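Local coordinates for Beta/gamma crystallin domain-containing protein 1 (Homo sapiens, PDB 3CW3), which may act as a suppressor of malignant melanoma through interactions with the cytoskeleton, the crystallised piece being one of its beta/gamma-crystallin domains, at residues W28-S31 / P32-I36. Sequence-based numbering, arbitrary orientation.
Sequences WSLS and PVILI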
ATOM      1  N   TRP A  28      -0.221  11.085  -3.261  1.00 15.64           N
ATOM      2  CA  TRP A  28      -0.168  10.132  -4.369  1.00 13.91           C
ATOM      3  C   TRP A  28      -1.567   9.674  -4.787  1.00 14.46           C
ATOM      4  O   TRP A  28      -2.310   9.116  -3.976  1.00 14.20           O
ATOM      5  CB  TRP A  28       0.636   8.891  -3.977  1.00 16.08           C
ATOM      6  CG  TRP A  28       2.084   9.122  -3.634  1.00 17.23           C
ATOM      7  CD1 TRP A  28       2.709  10.321  -3.423  1.00 17.03           C
ATOM      8  CD2 TRP A  28       3.076   8.109  -3.420  1.00 16.74           C
ATOM      9  NE1 TRP A  28       4.029  10.113  -3.089  1.00 18.49           N
ATOM     10  CE2 TRP A  28       4.280   8.765  -3.079  1.00 16.92           C
ATOM     11  CE3 TRP A  28       3.062   6.708  -3.479  1.00 14.45           C
ATOM     12  CZ2 TRP A  28       5.462   8.069  -2.801  1.00 17.97           C
ATOM     13  CZ3 TRP A  28       4.236   6.015  -3.200  1.00 15.99           C
ATOM     14  CH2 TRP A  28       5.422   6.699  -2.865  1.00 16.12           C
ATOM     15  N   SER A  29      -1.912   9.896  -6.051  1.00 13.14           N
ATOM     16  CA  SER A  29      -3.205   9.481  -6.587  1.00 16.04           C
ATOM     17  C   SER A  29      -2.977   8.143  -7.289  1.00 16.80           C
ATOM     18  O   SER A  29      -2.345   8.089  -8.345  1.00 17.32           O
ATOM     19  CB  SER A  29      -3.722  10.518  -7.587  1.00 16.64           C
ATOM     20  OG  SER A  29      -4.991  10.155  -8.096  1.00 15.70           O
ATOM     21  N   LEU A  30      -3.482   7.068  -6.699  1.00 17.09           N
ATOM     22  CA  LEU A  30      -3.294   5.733  -7.257  1.00 18.79           C
ATOM     23  C   LEU A  30      -4.538   5.204  -7.979  1.00 19.16           C
ATOM     24  O   LEU A  30      -5.083   5.876  -8.853  1.00 20.19           O
ATOM     25  CB  LEU A  30      -2.865   4.784  -6.132  1.00 17.87           C
ATOM     26  CG  LEU A  30      -1.633   5.268  -5.349  1.00 19.12           C
ATOM     27  CD1 LEU A  30      -1.379   4.360  -4.153  1.00 19.77           C
ATOM     28  CD2 LEU A  30      -0.412   5.308  -6.271  1.00 18.84           C
ATOM     29  N   SER A  31      -4.972   3.996  -7.625  1.00 19.56           N
ATOM     30  CA  SER A  31      -6.156   3.383  -8.232  1.00 20.10           C
ATOM     31  C   SER A  31      -6.847   2.500  -7.197  1.00 20.03           C
ATOM     32  O   SER A  31      -6.281   2.218  -6.143  1.00 20.64           O
ATOM     33  CB  SER A  31      -5.759   2.524  -9.441  1.00 21.25           C
ATOM     34  OG  SER A  31      -5.143   3.306 -10.454  1.00 27.44           O
ATOM     35  N   PRO A  32      -8.083   2.051  -7.485  1.00 19.82           N
ATOM     36  CA  PRO A  32      -8.824   1.193  -6.548  1.00 18.51           C
ATOM     37  C   PRO A  32      -8.113  -0.135  -6.311  1.00 18.98           C
ATOM     38  O   PRO A  32      -8.245  -0.752  -5.250  1.00 19.09           O
ATOM     39  CB  PRO A  32     -10.170   1.008  -7.242  1.00 19.69           C
ATOM     40  CG  PRO A  32     -10.335   2.300  -8.002  1.00 19.55           C
ATOM     41  CD  PRO A  32      -8.955   2.493  -8.590  1.00 19.02           C
ATOM     42  N   VAL A  33      -7.366  -0.574  -7.315  1.00 17.95           N
ATOM     43  CA  VAL A  33      -6.624  -1.821  -7.225  1.00 19.71           C
ATOM     44  C   VAL A  33      -5.196  -1.589  -7.705  1.00 19.15           C
ATOM     45  O   VAL A  33      -4.968  -1.216  -8.857  1.00 19.45           O
ATOM     46  CB  VAL A  33      -7.272  -2.925  -8.090  1.00 19.71           C
ATOM     47  CG1 VAL A  33      -6.470  -4.216  -7.973  1.00 20.58           C
ATOM     48  CG2 VAL A  33      -8.714  -3.146  -7.654  1.00 19.81           C
ATOM     49  N   ILE A  34      -4.238  -1.806  -6.813  1.00 18.24           N
ATOM     50  CA  ILE A  34      -2.838  -1.620  -7.157  1.00 17.30           C
ATOM     51  C   ILE A  34      -2.052  -2.868  -6.797  1.00 17.65           C
ATOM     52  O   ILE A  34      -2.473  -3.668  -5.958  1.00 17.42           O
ATOM     53  CB  ILE A  34      -2.227  -0.414  -6.403  1.00 17.37           C
ATOM     54  CG1 ILE A  34      -2.313  -0.648  -4.892  1.00 17.30           C
ATOM     55  CG2 ILE A  34      -2.958   0.870  -6.787  1.00 16.48           C
ATOM     56  CD1 ILE A  34      -1.696   0.461  -4.063  1.00 18.48           C
ATOM     57  N   LEU A  35      -0.913  -3.041  -7.451  1.00 16.95           N
ATOM     58  CA  LEU A  35      -0.059  -4.182  -7.175  1.00 17.33           C
ATOM     59  C   LEU A  35       1.194  -3.663  -6.482  1.00 17.27           C
ATOM     60  O   LEU A  35       1.932  -2.855  -7.047  1.00 17.93           O
ATOM     61  CB  LEU A  35       0.321  -4.894  -8.476  1.00 20.78           C
ATOM     62  CG  LEU A  35       1.225  -6.121  -8.329  1.00 22.32           C
ATOM     63  CD1 LEU A  35       0.493  -7.213  -7.554  1.00 24.05           C
ATOM     64  CD2 LEU A  35       1.629  -6.620  -9.711  1.00 25.27           C
ATOM     65  N   ILE A  36       1.401  -4.103  -5.247  1.00 15.09           N
ATOM     66  CA  ILE A  36       2.569  -3.713  -4.471  1.00 15.79           C
ATOM     67  C   ILE A  36       3.539  -4.876  -4.602  1.00 15.97           C
ATOM     68  O   ILE A  36       3.221  -5.999  -4.210  1.00 16.94           O
ATOM     69  CB  ILE A  36       2.248  -3.542  -2.968  1.00 16.10           C
ATOM     70  CG1 ILE A  36       1.133  -2.510  -2.760  1.00 17.28           C
ATOM     71  CG2 ILE A  36       3.511  -3.139  -2.221  1.00 18.47           C
ATOM     72  CD1 ILE A  36       1.450  -1.119  -3.271  1.00 19.29           C
TER
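L30 and I34, four residues apart, meet where the chain bends from a loop into strand 33-40, and they illustrate how a turn can be packed by its own flanking side chains. The apolar part of the contact has two touches. The methyl ends CD1 of L30 and CD1 of I34 approach to 3.9 Å, with the two side chains crossing at a slant, while CB of L30 lies 4.0 Å from the branch methyl CG2 of I34. In I34, CG1 is flanked by N and C of its own backbone (chi1 61°), which swings CG2 round opposite the carbonyl carbon, where it also rests 3.6 Å from the carbonyl O of S31; the extended chi2 (178°) carries CD1 out to L30. In this beta/gamma-crystallin domain the turn belongs to the first Greek key motif and leads into a strand held between 2-6 and 61-66; both leucine and isoleucine are buried, L30 against I16 and I34 against L65 and V87. At the bend itself, the trans peptide bond sets CD of P32 3.3 Å from CB of S31, a consequence of the linkage. The polar tie points elsewhere: OG of S31 hydrogen-bonds the carbonyl O of S7, just beyond strand 2-6.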